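PDB 3QKX: uncharacterized HTH-type transcriptional regulator HI_0893 from Haemophilus influenzae, which probably binds DNA at regulatory sites as a dimeric TetR-family transcription factor, with a helix-turn-helix head and an all-helical C-terminal domain. Local coordinates for residues 7-12 / 46-51; 79-84 / 137-142; 91-96 / 158-163; 16-21 / 107-112. All blocks are in the same frame, centred on the assembly; numbering follows the deposited sequence.

Contact 1: 7-12 / 46-51; sequences TDLAEQ and YLYFKN
Leu9 reaches over one face of the Tyr48 ring and lays its CD2 methyl on the phenol end, 3.3 Å from Tyr48 CZ and 3.2 Å from Tyr48 OH. CG of the same leucine stands behind, above that face. The two side chains pass at a slant, and the leucine lies over the hydroxyl end of the ring. With chi1 near 180° (-176°) the isobutyl group leaves helix 6-23 toward the tyrosine. The backbone of Ala10 follows more loosely, its N 4.4 Å from Tyr48 CE2. Further out, Lys6 also touches Tyr48, and Val40, in the link between helices 31-38 and 42-48, packs on Leu9. Directly after Tyr48 the chain leaves helical angles at Phe49, whose ring turns inward onto Ile13, Met31 and Leu55, and Asn51 N-caps the next helix through Glu54 N. Tyr48 lies near the end of the predicted helix-turn-helix motif, on what should be its recognition helix as in other TetR regulators. The chemistry is chiefly van der Waals contact, a methyl of helix 6-23 laid over the C-O end of the phenol at the end of helix 42-48, with no hydrogen bond between the two segments.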
loop_
_atom_site.group_PDB
_atom_site.type_symbol
_atom_site.label_atom_id
_atom_site.label_comp_id
_atom_site.label_asym_id
_atom_site.label_seq_id
_atom_site.Cartn_x
_atom_site.Cartn_y
_atom_site.Cartn_z
ATOM N N THR A 7 5.700 12.763 28.298
ATOM C CA THR A 7 5.696 11.774 27.182
ATOM C C THR A 7 4.416 10.930 27.182
ATOM O O THR A 7 3.858 10.635 26.120
ATOM C CB THR A 7 6.935 10.826 27.226
ATOM O OG1 THR A 7 8.133 11.600 27.140
ATOM C CG2 THR A 7 6.923 9.805 26.067
ATOM N N ASP A 8 3.968 10.542 28.371
ATOM C CA ASP A 8 2.768 9.710 28.538
ATOM C C ASP A 8 1.530 10.473 28.087
ATOM O O ASP A 8 0.698 9.944 27.341
ATOM C CB ASP A 8 2.594 9.293 30.005
ATOM C CG ASP A 8 3.843 8.613 30.589
ATOM O OD1 ASP A 8 4.517 7.879 29.828
ATOM O OD2 ASP A 8 4.140 8.816 31.805
ATOM N N LEU A 9 1.428 11.726 28.540
ATOM C CA LEU A 9 0.373 12.633 28.097
ATOM C C LEU A 9 0.418 12.908 26.594
ATOM O O LEU A 9 -0.622 13.089 25.988
ATOM C CB LEU A 9 0.446 13.961 28.845
ATOM C CG LEU A 9 -0.658 14.970 28.543
ATOM C CD1 LEU A 9 -2.017 14.379 28.876
ATOM C CD2 LEU A 9 -0.413 16.231 29.301
ATOM N N ALA A 10 1.619 12.999 26.019
ATOM C CA ALA A 10 1.768 13.109 24.574
ATOM C C ALA A 10 1.206 11.878 23.892
ATOM O O ALA A 10 0.517 11.988 22.878
ATOM C CB ALA A 10 3.252 13.305 24.185
ATOM N N GLU A 11 1.493 10.709 24.455
ATOM C CA GLU A 11 1.050 9.441 23.857
ATOM C C GLU A 11 -0.504 9.186 23.959
ATOM O O GLU A 11 -1.109 8.587 23.167
ATOM C CB GLU A 11 1.835 8.257 24.460
ATOM C CG GLU A 11 1.505 6.854 23.846
ATOM C CD GLU A 11 1.637 6.803 22.329
ATOM O OE1 GLU A 11 2.595 7.402 21.783
ATOM O OE2 GLU A 11 0.793 6.146 21.682
ATOM N N GLN A 12 -1.011 9.734 25.123
ATOM C CA GLN A 12 -2.457 9.817 25.313
ATOM C C GLN A 12 -3.098 10.555 24.138
ATOM O O GLN A 12 -4.056 10.079 23.561
ATOM C CB GLN A 12 -2.770 10.523 26.643
ATOM C CG GLN A 12 -4.202 10.355 27.147
ATOM C CD GLN A 12 -4.410 11.014 28.507
ATOM O OE1 GLN A 12 -3.547 10.944 29.372
ATOM N NE2 GLN A 12 -5.565 11.660 28.693
ATOM N N TYR A 46 -3.346 22.625 23.469
ATOM C CA TYR A 46 -2.782 23.835 22.842
ATOM C C TYR A 46 -1.445 24.217 23.439
ATOM O O TYR A 46 -0.618 24.790 22.743
ATOM C CB TYR A 46 -3.750 25.034 22.901
ATOM C CG TYR A 46 -4.784 25.048 21.785
ATOM C CD1 TYR A 46 -4.399 25.085 20.444
ATOM C CD2 TYR A 46 -6.151 25.032 22.076
ATOM C CE1 TYR A 46 -5.352 25.086 19.423
ATOM C CE2 TYR A 46 -7.111 25.036 21.068
ATOM C CZ TYR A 46 -6.716 25.069 19.751
ATOM O OH TYR A 46 -7.681 25.082 18.767
ATOM N N LEU A 47 -1.229 23.903 24.718
ATOM C CA LEU A 47 0.075 24.099 25.335
ATOM C C LEU A 47 1.106 23.132 24.782
ATOM O O LEU A 47 2.208 23.543 24.472
ATOM C CB LEU A 47 -0.010 23.936 26.846
ATOM C CG LEU A 47 1.203 24.413 27.646
ATOM C CD1 LEU A 47 1.558 25.870 27.358
ATOM C CD2 LEU A 47 0.913 24.228 29.107
ATOM N N TYR A 48 0.726 21.855 24.649
ATOM C CA TYR A 48 1.614 20.786 24.111
ATOM C C TYR A 48 2.044 20.969 22.674
ATOM O O TYR A 48 3.195 20.711 22.349
ATOM C CB TYR A 48 0.977 19.383 24.273
ATOM C CG TYR A 48 1.368 18.780 25.577
ATOM C CD1 TYR A 48 0.976 19.377 26.768
ATOM C CD2 TYR A 48 2.223 17.697 25.640
ATOM C CE1 TYR A 48 1.385 18.889 27.982
ATOM C CE2 TYR A 48 2.635 17.189 26.864
ATOM C CZ TYR A 48 2.217 17.799 28.032
ATOM O OH TYR A 48 2.600 17.326 29.262
ATOM N N PHE A 49 1.116 21.387 21.815
ATOM C CA PHE A 49 1.391 21.569 20.383
ATOM C C PHE A 49 0.904 22.935 19.922
ATOM O O PHE A 49 -0.215 23.331 20.241
ATOM C CB PHE A 49 0.706 20.481 19.584
ATOM C CG PHE A 49 0.932 19.098 20.127
ATOM C CD1 PHE A 49 2.110 18.413 19.861
ATOM C CD2 PHE A 49 -0.026 18.486 20.916
ATOM C CE1 PHE A 49 2.312 17.146 20.361
ATOM C CE2 PHE A 49 0.180 17.221 21.425
ATOM C CZ PHE A 49 1.345 16.553 21.148
ATOM N N LYS A 50 1.755 23.648 19.177
ATOM C CA LYS A 50 1.482 25.040 18.753
ATOM C C LYS A 50 0.177 25.145 17.953
ATOM O O LYS A 50 -0.631 26.044 18.181
ATOM C CB LYS A 50 2.648 25.587 17.902
ATOM C CG LYS A 50 3.971 25.744 18.646
ATOM N N ASN A 51 0.003 24.217 17.013
ATOM C CA ASN A 51 -1.234 24.078 16.244
ATOM C C ASN A 51 -1.312 22.664 15.658
ATOM O O ASN A 51 -0.428 21.852 15.913
ATOM C CB ASN A 51 -1.317 25.161 15.150
ATOM C CG ASN A 51 -0.090 25.192 14.239
ATOM O OD1 ASN A 51 0.620 24.197 14.074
ATOM N ND2 ASN A 51 0.152 26.347 13.635
#

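Contact 2: 79-84 / 137-142. With SO4 (sulfate ion), chain G.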
loop_
_atom_site.group_PDB
_atom_site.type_symbol
_atom_site.label_atom_id
_atom_site.label_comp_id
_atom_site.label_asym_id
_atom_site.label_seq_id
_atom_site.Cartn_x
_atom_site.Cartn_y
_atom_site.Cartn_z
ATOM N N LYS A 79 20.732 -16.075 15.664
ATOM C CA LYS A 79 19.869 -16.885 14.789
ATOM C C LYS A 79 20.276 -16.711 13.331
ATOM O O LYS A 79 20.940 -15.738 12.997
ATOM C CB LYS A 79 18.391 -16.485 14.952
ATOM C CG LYS A 79 17.789 -16.850 16.284
ATOM C CD LYS A 79 16.420 -16.226 16.463
ATOM C CE LYS A 79 15.915 -16.397 17.878
ATOM N NZ LYS A 79 14.440 -16.364 17.928
ATOM N N PRO A 80 19.843 -17.643 12.440
ATOM C CA PRO A 80 20.109 -17.460 11.022
ATOM C C PRO A 80 19.393 -16.257 10.430
ATOM O O PRO A 80 18.356 -15.829 10.943
ATOM C CB PRO A 80 19.546 -18.742 10.380
ATOM C CG PRO A 80 19.382 -19.690 11.435
ATOM C CD PRO A 80 19.175 -18.938 12.694
ATOM N N PHE A 81 19.906 -15.765 9.316
ATOM C CA PHE A 81 19.361 -14.566 8.695
ATOM C C PHE A 81 17.906 -14.746 8.302
ATOM O O PHE A 81 17.110 -13.801 8.443
ATOM C CB PHE A 81 20.211 -14.137 7.480
ATOM C CG PHE A 81 21.583 -13.588 7.864
ATOM C CD1 PHE A 81 21.696 -12.378 8.549
ATOM C CD2 PHE A 81 22.741 -14.296 7.589
ATOM C CE1 PHE A 81 22.929 -11.868 8.919
ATOM C CE2 PHE A 81 23.999 -13.783 7.975
ATOM C CZ PHE A 81 24.078 -12.565 8.637
ATOM N N PHE A 82 17.544 -15.954 7.851
ATOM C CA PHE A 82 16.137 -16.273 7.560
ATOM C C PHE A 82 15.258 -16.111 8.790
ATOM O O PHE A 82 14.204 -15.514 8.716
ATOM C CB PHE A 82 15.983 -17.705 7.037
ATOM C CG PHE A 82 14.565 -18.123 6.879
ATOM C CD1 PHE A 82 13.731 -17.442 6.012
ATOM C CD2 PHE A 82 14.036 -19.171 7.621
ATOM C CE1 PHE A 82 12.370 -17.817 5.868
ATOM C CE2 PHE A 82 12.665 -19.548 7.481
ATOM C CZ PHE A 82 11.856 -18.874 6.602
ATOM N N GLU A 83 15.691 -16.655 9.916
ATOM C CA GLU A 83 14.917 -16.519 11.154
ATOM C C GLU A 83 14.835 -15.067 11.633
ATOM O O GLU A 83 13.814 -14.670 12.209
ATOM C CB GLU A 83 15.468 -17.414 12.266
ATOM C CG GLU A 83 15.353 -18.926 11.977
ATOM C CD GLU A 83 13.894 -19.428 11.783
ATOM O OE1 GLU A 83 12.926 -18.738 12.224
ATOM O OE2 GLU A 83 13.731 -20.520 11.176
ATOM N N GLN A 84 15.883 -14.284 11.376
ATOM C CA GLN A 84 15.841 -12.859 11.652
ATOM C C GLN A 84 14.805 -12.197 10.769
ATOM O O GLN A 84 14.054 -11.361 11.218
ATOM C CB GLN A 84 17.209 -12.202 11.443
ATOM C CG GLN A 84 18.264 -12.636 12.449
ATOM C CD GLN A 84 19.671 -12.153 12.086
ATOM O OE1 GLN A 84 19.840 -11.157 11.371
ATOM N NE2 GLN A 84 20.680 -12.849 12.595
ATOM N N ALA A 137 27.489 -11.242 4.312
ATOM C CA ALA A 137 27.610 -12.714 4.413
ATOM C C ALA A 137 27.467 -13.459 3.063
ATOM O O ALA A 137 27.895 -14.594 2.926
ATOM C CB ALA A 137 26.592 -13.239 5.400
ATOM N N GLY A 138 26.815 -12.823 2.105
ATOM C CA GLY A 138 26.660 -13.352 0.756
ATOM C C GLY A 138 25.287 -13.922 0.455
ATOM O O GLY A 138 25.146 -14.615 -0.520
ATOM N N LEU A 139 24.274 -13.589 1.258
ATOM C CA LEU A 139 22.942 -14.254 1.175
ATOM C C LEU A 139 21.937 -13.615 0.248
ATOM O O LEU A 139 21.071 -14.333 -0.296
ATOM C CB LEU A 139 22.260 -14.309 2.534
ATOM C CG LEU A 139 22.619 -15.506 3.372
ATOM C CD1 LEU A 139 24.050 -15.345 3.862
ATOM C CD2 LEU A 139 21.653 -15.624 4.499
ATOM N N LEU A 140 22.010 -12.279 0.111
ATOM C CA LEU A 140 20.954 -11.489 -0.483
ATOM C C LEU A 140 21.338 -10.928 -1.838
ATOM O O LEU A 140 22.506 -10.758 -2.115
ATOM C CB LEU A 140 20.612 -10.325 0.440
ATOM C CG LEU A 140 19.850 -10.598 1.733
ATOM C CD1 LEU A 140 19.275 -9.287 2.222
ATOM C CD2 LEU A 140 18.756 -11.612 1.549
ATOM N N ALA A 141 20.333 -10.586 -2.654
ATOM C CA ALA A 141 20.559 -9.904 -3.939
ATOM C C ALA A 141 21.244 -8.559 -3.748
ATOM O O ALA A 141 21.019 -7.897 -2.747
ATOM C CB ALA A 141 19.250 -9.709 -4.659
ATOM N N GLU A 142 22.083 -8.158 -4.705
ATOM C CA GLU A 142 22.698 -6.817 -4.690
ATOM C C GLU A 142 21.733 -5.772 -5.318
ATOM O O GLU A 142 21.925 -5.292 -6.427
ATOM C CB GLU A 142 24.107 -6.823 -5.346
ATOM C CG GLU A 142 25.276 -7.226 -4.331
ATOM C CD GLU A 142 26.700 -7.090 -4.934
HETATM S S SO4 G . 14.167 -17.589 21.301
HETATM O O1 SO4 G . 15.626 -17.529 21.392
HETATM O O2 SO4 G . 13.769 -18.511 20.234
HETATM O O3 SO4 G . 13.653 -16.249 21.015
HETATM O O4 SO4 G . 13.626 -18.080 22.573
#
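Phe81, in the first turn of helix 81-98, meets the 137-142 loop along one border of its side chain. Its CB starts the contact, 3.6 Å from Leu139 CD2, and CG lies a little farther from that same methyl. At CD2 the approach is tightest: Leu139 CD2 is 3.5 Å from Phe81 CD2, and Leu139 CD1 follows at 4.1 Å. One atom on, Phe81 CE2 passes to a second partner, Ala137 CB, at 3.7 Å, and CZ at the tip only grazes that methyl. The phenylalanine and leucine side chains cross at about a right angle, and both methyl groups come at the ring obliquely. With CG anti to the carbonyl carbon (chi1 -70°), the ring is carried out toward the loop, where Phe130 and Trp183 also pack on it. Gly138, with positive phi, ends helix 126-137 in a Schellman motif between Ala137 and Leu139, both of which point toward the phenylalanine. On the helix side, Gln84 NE2 bonds back to Lys79 O at 2.9 Å, a bent bond (134° at the hydrogen) with the donor above the carbonyl plane. Shape and apolar contact, rather than polar bonds, thus hold the loop against the helix's first turn.

Contact 3: 91-96 / 158-163; sequences NIWYFL and NLASDA
The Trp93 indole meets helix 154-165 with the far rim of its six-membered ring. Ala160 N lies at the edge, near the ring plane, 3.4 Å from Trp93 CZ3, and the carbonyl carbon of Leu159 is in plane there too, so the ring points into the backbone between these two residues. Leu159 CG approaches the same corner obliquely, 3.7 Å from Trp93 CZ3, and its CD2 methyl reaches CZ3 and CH2. Elsewhere the indole meets the ring of Trp89, one turn earlier, at about 20° between planes; Trp93 CD1 stands over the centre of the Tyr94 ring. A chi1 of 171°, placing Trp93 CG opposite the backbone N, sends the large ring toward helix 154-165. Leu96, one turn on, packs on another side of the small Ala160 methyl, with Leu96 CD1 4.0 Å from Ala160 CB. Alanine sits where the backbones come nearest, Trp93 CA to Ala160 CA being 6.5 Å, while the two segment axes approach to 9.6 Å and run in the same general direction, crossing at -28°. Around this buried apolar junction of the C-terminal domain, Leu103 and Leu106 of helix 100-109 pack on Ala160 and Leu96 respectively, and Leu71 of helix 52-72 touches Ile92. Helix 154-165 also faces the second subunit, where Asn158 bonds to Asn158 of that chain and Leu159 packs on its Ile147.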
loop_
_atom_site.group_PDB
_atom_site.type_symbol
_atom_site.label_atom_id
_atom_site.label_comp_id
_atom_site.label_asym_id
_atom_site.label_seq_id
_atom_site.Cartn_x
_atom_site.Cartn_y
_atom_site.Cartn_z
ATOM N N ASN A 91 6.689 -9.950 13.401
ATOM C CA ASN A 91 6.545 -8.727 14.179
ATOM C C ASN A 91 5.591 -7.765 13.493
ATOM O O ASN A 91 4.707 -7.228 14.132
ATOM C CB ASN A 91 7.867 -8.002 14.363
ATOM C CG ASN A 91 8.842 -8.725 15.297
ATOM O OD1 ASN A 91 8.461 -9.555 16.106
ATOM N ND2 ASN A 91 10.123 -8.417 15.143
ATOM N N ILE A 92 5.761 -7.568 12.184
ATOM C CA ILE A 92 4.905 -6.652 11.449
ATOM C C ILE A 92 3.490 -7.183 11.377
ATOM O O ILE A 92 2.544 -6.433 11.580
ATOM C CB ILE A 92 5.412 -6.414 10.008
ATOM C CG1 ILE A 92 6.762 -5.701 10.020
ATOM C CG2 ILE A 92 4.424 -5.572 9.223
ATOM C CD1 ILE A 92 7.345 -5.458 8.583
ATOM N N TRP A 93 3.357 -8.477 11.081
ATOM C CA TRP A 93 2.051 -9.121 10.889
ATOM C C TRP A 93 1.208 -9.036 12.135
ATOM O O TRP A 93 0.071 -8.552 12.094
ATOM C CB TRP A 93 2.238 -10.588 10.482
ATOM C CG TRP A 93 0.986 -11.374 10.468
ATOM C CD1 TRP A 93 0.564 -12.277 11.411
ATOM C CD2 TRP A 93 -0.040 -11.324 9.483
ATOM N NE1 TRP A 93 -0.651 -12.788 11.064
ATOM C CE2 TRP A 93 -1.048 -12.222 9.883
ATOM C CE3 TRP A 93 -0.207 -10.616 8.307
ATOM C CZ2 TRP A 93 -2.196 -12.416 9.150
ATOM C CZ3 TRP A 93 -1.373 -10.816 7.575
ATOM C CH2 TRP A 93 -2.338 -11.706 8.000
ATOM N N TYR A 94 1.770 -9.487 13.251
ATOM C CA TYR A 94 1.053 -9.470 14.515
ATOM C C TYR A 94 0.864 -8.069 15.053
ATOM O O TYR A 94 -0.071 -7.847 15.795
ATOM C CB TYR A 94 1.751 -10.342 15.565
ATOM C CG TYR A 94 1.673 -11.811 15.240
ATOM C CD1 TYR A 94 0.444 -12.473 15.189
ATOM C CD2 TYR A 94 2.827 -12.546 14.991
ATOM C CE1 TYR A 94 0.368 -13.824 14.879
ATOM C CE2 TYR A 94 2.768 -13.882 14.671
ATOM C CZ TYR A 94 1.543 -14.522 14.611
ATOM O OH TYR A 94 1.517 -15.858 14.292
ATOM N N PHE A 95 1.751 -7.133 14.712
ATOM C CA PHE A 95 1.592 -5.753 15.171
ATOM C C PHE A 95 0.371 -5.109 14.541
ATOM O O PHE A 95 -0.409 -4.435 15.247
ATOM C CB PHE A 95 2.818 -4.912 14.866
ATOM C CG PHE A 95 2.634 -3.452 15.152
ATOM C CD1 PHE A 95 2.710 -2.975 16.443
ATOM C CD2 PHE A 95 2.403 -2.545 14.122
ATOM C CE1 PHE A 95 2.552 -1.633 16.713
ATOM C CE2 PHE A 95 2.247 -1.192 14.396
ATOM C CZ PHE A 95 2.324 -0.746 15.687
ATOM N N LEU A 96 0.215 -5.303 13.225
ATOM C CA LEU A 96 -0.899 -4.721 12.485
ATOM C C LEU A 96 -2.192 -5.425 12.785
ATOM O O LEU A 96 -3.224 -4.770 12.857
ATOM C CB LEU A 96 -0.648 -4.741 10.986
ATOM C CG LEU A 96 0.482 -3.814 10.512
ATOM C CD1 LEU A 96 0.873 -4.106 9.072
ATOM C CD2 LEU A 96 0.096 -2.343 10.672
ATOM N N ASN A 158 1.147 -5.823 3.066
ATOM C CA ASN A 158 0.124 -5.971 2.047
ATOM C C ASN A 158 -0.913 -7.059 2.435
ATOM O O ASN A 158 -2.124 -6.926 2.146
ATOM C CB ASN A 158 0.767 -6.279 0.661
ATOM C CG ASN A 158 1.326 -5.015 -0.046
ATOM O OD1 ASN A 158 0.949 -3.906 0.278
ATOM N ND2 ASN A 158 2.213 -5.206 -1.023
ATOM N N LEU A 159 -0.440 -8.123 3.086
ATOM C CA LEU A 159 -1.314 -9.214 3.491
ATOM C C LEU A 159 -2.288 -8.774 4.585
ATOM O O LEU A 159 -3.482 -9.026 4.483
ATOM C CB LEU A 159 -0.499 -10.419 3.955
ATOM C CG LEU A 159 -1.255 -11.738 4.029
ATOM C CD1 LEU A 159 -1.809 -12.159 2.640
ATOM C CD2 LEU A 159 -0.355 -12.786 4.564
ATOM N N ALA A 160 -1.764 -8.119 5.622
ATOM C CA ALA A 160 -2.584 -7.524 6.681
ATOM C C ALA A 160 -3.643 -6.586 6.091
ATOM O O ALA A 160 -4.832 -6.666 6.436
ATOM C CB ALA A 160 -1.722 -6.777 7.635
ATOM N N SER A 161 -3.220 -5.740 5.161
ATOM C CA SER A 161 -4.088 -4.702 4.635
ATOM C C SER A 161 -5.230 -5.283 3.784
ATOM O O SER A 161 -6.400 -4.934 3.997
ATOM C CB SER A 161 -3.282 -3.684 3.838
ATOM O OG SER A 161 -3.951 -2.422 3.829
ATOM N N ASP A 162 -4.885 -6.229 2.906
ATOM C CA ASP A 162 -5.845 -6.906 2.021
ATOM C C ASP A 162 -6.537 -8.173 2.617
ATOM O O ASP A 162 -7.421 -8.738 1.983
ATOM C CB ASP A 162 -5.147 -7.274 0.699
ATOM C CG ASP A 162 -4.376 -6.068 0.074
ATOM O OD1 ASP A 162 -4.806 -4.892 0.307
ATOM O OD2 ASP A 162 -3.323 -6.291 -0.579
ATOM N N ALA A 163 -6.146 -8.600 3.823
ATOM C CA ALA A 163 -6.922 -9.574 4.613
ATOM C C ALA A 163 -8.396 -9.124 4.778
ATOM O O ALA A 163 -9.345 -9.962 4.816
ATOM C CB ALA A 163 -6.268 -9.773 5.985
#

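Contact 4: 16-21 / 107-112; sequences ATDRLM and KQYESL
Asp18 and Tyr109 meet at about a right angle, the phenol hydroxyl giving a hydrogen bond of 2.7 Å from Tyr109 OH to Asp18 OD1. The oxygen receives it on its syn lone pair and lies in the plane of the ring, at its edge, while carboxylate and ring planes are turned 52° apart. Asp18 OD2 forms a salt bridge with Arg62, so both oxygens of this buried carboxylate are engaged; the arginine and the hydroxyl would both help to stabilise its negative charge. Met21, modelled as selenomethionine, crosses the tyrosine obliquely. Its chain starts out trans to the backbone N (chi1 -158°) and bends at chi3, bringing SE to 4.1 Å from Tyr109 CE1. This Met-aromatic contact is oblique, the SE atom well off the ring normal. The Met21 and Gln108 chains run antiparallel alongside each other, and Gln108 NE2 reaches back to Met21 O in a weak hydrogen bond, long at 3.3 Å but fairly straight (157° at the hydrogen). The other end of that amide, Gln108 OE1, accepts from Leu26 N, so one glutamine bridges helix 6-23 and the loop after it. From Tyr109 to Leu112 the chain makes a type I turn. The contact thus joins the first helix of the DNA-binding head to the C-terminal domain. Helix 52-72 lies alongside, placing Phe59 on Met21 and Val63 on Tyr109, while from helix 100-109 Ile102 packs on Asp18 and Asn105 bonds to Asp18 O.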
loop_
_atom_site.group_PDB
_atom_site.type_symbol
_atom_site.label_atom_id
_atom_site.label_comp_id
_atom_site.label_asym_id
_atom_site.label_seq_id
_atom_site.Cartn_x
_atom_site.Cartn_y
_atom_site.Cartn_z
ATOM N N ALA A 16 -5.146 9.018 20.635
ATOM C CA ALA A 16 -6.417 9.603 20.237
ATOM C C ALA A 16 -6.378 10.133 18.817
ATOM O O ALA A 16 -7.383 10.139 18.155
ATOM C CB ALA A 16 -6.821 10.743 21.234
ATOM N N THR A 17 -5.227 10.614 18.368
ATOM C CA THR A 17 -5.069 11.072 16.991
ATOM C C THR A 17 -5.334 9.928 16.010
ATOM O O THR A 17 -6.074 10.094 15.044
ATOM C CB THR A 17 -3.663 11.658 16.727
ATOM O OG1 THR A 17 -3.521 12.904 17.407
ATOM C CG2 THR A 17 -3.433 11.871 15.214
ATOM N N ASP A 18 -4.732 8.775 16.280
ATOM C CA ASP A 18 -5.007 7.561 15.528
ATOM C C ASP A 18 -6.503 7.288 15.386
ATOM O O ASP A 18 -7.005 7.142 14.269
ATOM C CB ASP A 18 -4.352 6.360 16.205
ATOM C CG ASP A 18 -2.999 6.040 15.645
ATOM O OD1 ASP A 18 -2.840 5.984 14.404
ATOM O OD2 ASP A 18 -2.102 5.765 16.456
ATOM N N ARG A 19 -7.209 7.265 16.515
ATOM C CA ARG A 19 -8.639 6.927 16.529
ATOM C C ARG A 19 -9.482 7.878 15.697
ATOM O O ARG A 19 -10.263 7.441 14.871
ATOM C CB ARG A 19 -9.179 6.899 17.963
ATOM C CG ARG A 19 -8.647 5.746 18.796
ATOM C CD ARG A 19 -9.354 5.660 20.154
ATOM N NE ARG A 19 -8.355 5.623 21.217
ATOM C CZ ARG A 19 -8.052 6.611 22.075
ATOM N NH1 ARG A 19 -8.743 7.764 22.127
ATOM N NH2 ARG A 19 -7.065 6.413 22.943
ATOM N N LEU A 20 -9.306 9.176 15.913
ATOM C CA LEU A 20 -10.073 10.193 15.181
ATOM C C LEU A 20 -9.702 10.151 13.683
ATOM O O LEU A 20 -10.556 10.374 12.810
ATOM C CB LEU A 20 -9.870 11.597 15.796
ATOM C CG LEU A 20 -11.027 12.604 15.720
HETATM N N MSE A 21 -8.462 9.770 13.383
HETATM C CA MSE A 21 -8.044 9.580 11.990
HETATM C C MSE A 21 -8.671 8.330 11.344
HETATM O O MSE A 21 -8.974 8.340 10.158
HETATM C CB MSE A 21 -6.517 9.508 11.901
HETATM C CG MSE A 21 -5.972 9.840 10.542
HETATM SE SE MSE A 21 -4.091 9.517 10.451
HETATM C CE MSE A 21 -3.477 10.800 11.738
ATOM N N LYS A 107 -2.235 4.243 5.116
ATOM C CA LYS A 107 -2.366 4.917 3.833
ATOM C C LYS A 107 -2.339 6.435 4.056
ATOM O O LYS A 107 -1.466 7.145 3.527
ATOM C CB LYS A 107 -3.663 4.475 3.138
ATOM C CG LYS A 107 -3.705 2.955 2.810
ATOM N N GLN A 108 -3.251 6.906 4.905
ATOM C CA GLN A 108 -3.328 8.331 5.256
ATOM C C GLN A 108 -2.048 8.930 5.898
ATOM O O GLN A 108 -1.882 10.142 5.880
ATOM C CB GLN A 108 -4.528 8.590 6.176
ATOM C CG GLN A 108 -5.888 8.491 5.502
ATOM C CD GLN A 108 -7.027 8.724 6.483
ATOM O OE1 GLN A 108 -7.692 9.758 6.452
ATOM N NE2 GLN A 108 -7.247 7.763 7.366
ATOM N N TYR A 109 -1.167 8.101 6.464
ATOM C CA TYR A 109 0.098 8.599 7.047
ATOM C C TYR A 109 1.000 9.327 6.043
ATOM O O TYR A 109 1.651 10.303 6.410
ATOM C CB TYR A 109 0.923 7.460 7.695
ATOM C CG TYR A 109 0.420 6.879 9.025
ATOM C CD1 TYR A 109 -0.443 7.589 9.881
ATOM C CD2 TYR A 109 0.872 5.635 9.452
ATOM C CE1 TYR A 109 -0.874 7.038 11.091
ATOM C CE2 TYR A 109 0.452 5.085 10.660
ATOM C CZ TYR A 109 -0.425 5.794 11.479
ATOM O OH TYR A 109 -0.850 5.253 12.678
ATOM N N GLU A 110 1.041 8.856 4.789
ATOM C CA GLU A 110 1.918 9.459 3.756
ATOM C C GLU A 110 1.600 10.929 3.431
ATOM O O GLU A 110 2.470 11.645 2.937
ATOM C CB GLU A 110 1.908 8.627 2.472
ATOM C CG GLU A 110 2.735 7.351 2.576
ATOM C CD GLU A 110 2.481 6.374 1.419
ATOM O OE1 GLU A 110 1.946 6.809 0.366
ATOM O OE2 GLU A 110 2.819 5.174 1.571
ATOM N N SER A 111 0.379 11.377 3.738
ATOM C CA SER A 111 0.026 12.810 3.667
ATOM C C SER A 111 0.602 13.687 4.811
ATOM O O SER A 111 0.496 14.919 4.745
ATOM C CB SER A 111 -1.501 12.983 3.627
ATOM O OG SER A 111 -2.070 12.291 2.530
ATOM N N LEU A 112 1.188 13.073 5.850
ATOM C CA LEU A 112 1.710 13.835 6.996
ATOM C C LEU A 112 3.002 14.580 6.630
ATOM O O LEU A 112 3.813 14.051 5.867
ATOM C CB LEU A 112 1.994 12.911 8.193
ATOM C CG LEU A 112 0.815 12.199 8.868
ATOM C CD1 LEU A 112 1.325 11.151 9.848
ATOM C CD2 LEU A 112 -0.074 13.190 9.565
#

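How the contacts relate
Contacts 1 and 4 both use helix 6-23, with centres 16 Å apart on the same side of the chain's centre. Its N-terminal part meets the predicted DNA-binding motif, and its later turns meet the C-terminal domain, so this one helix connects the two. Arg62 pairs with Glu11 of 7-12 as well as Asp18 of 16-21. From contact 4, helices 100-109 and 81-98 lead on to contact 3, 17 Å away between centres. Contact 2 shares helix 81-98 with contact 3, with centres 22 Å apart, and lies 41 Å from contact 1 between centres, on the opposite side of the chain's centre. The sulfate near contact 2 probably comes from the crystallisation liquor, so it does not by itself indicate a ligand site.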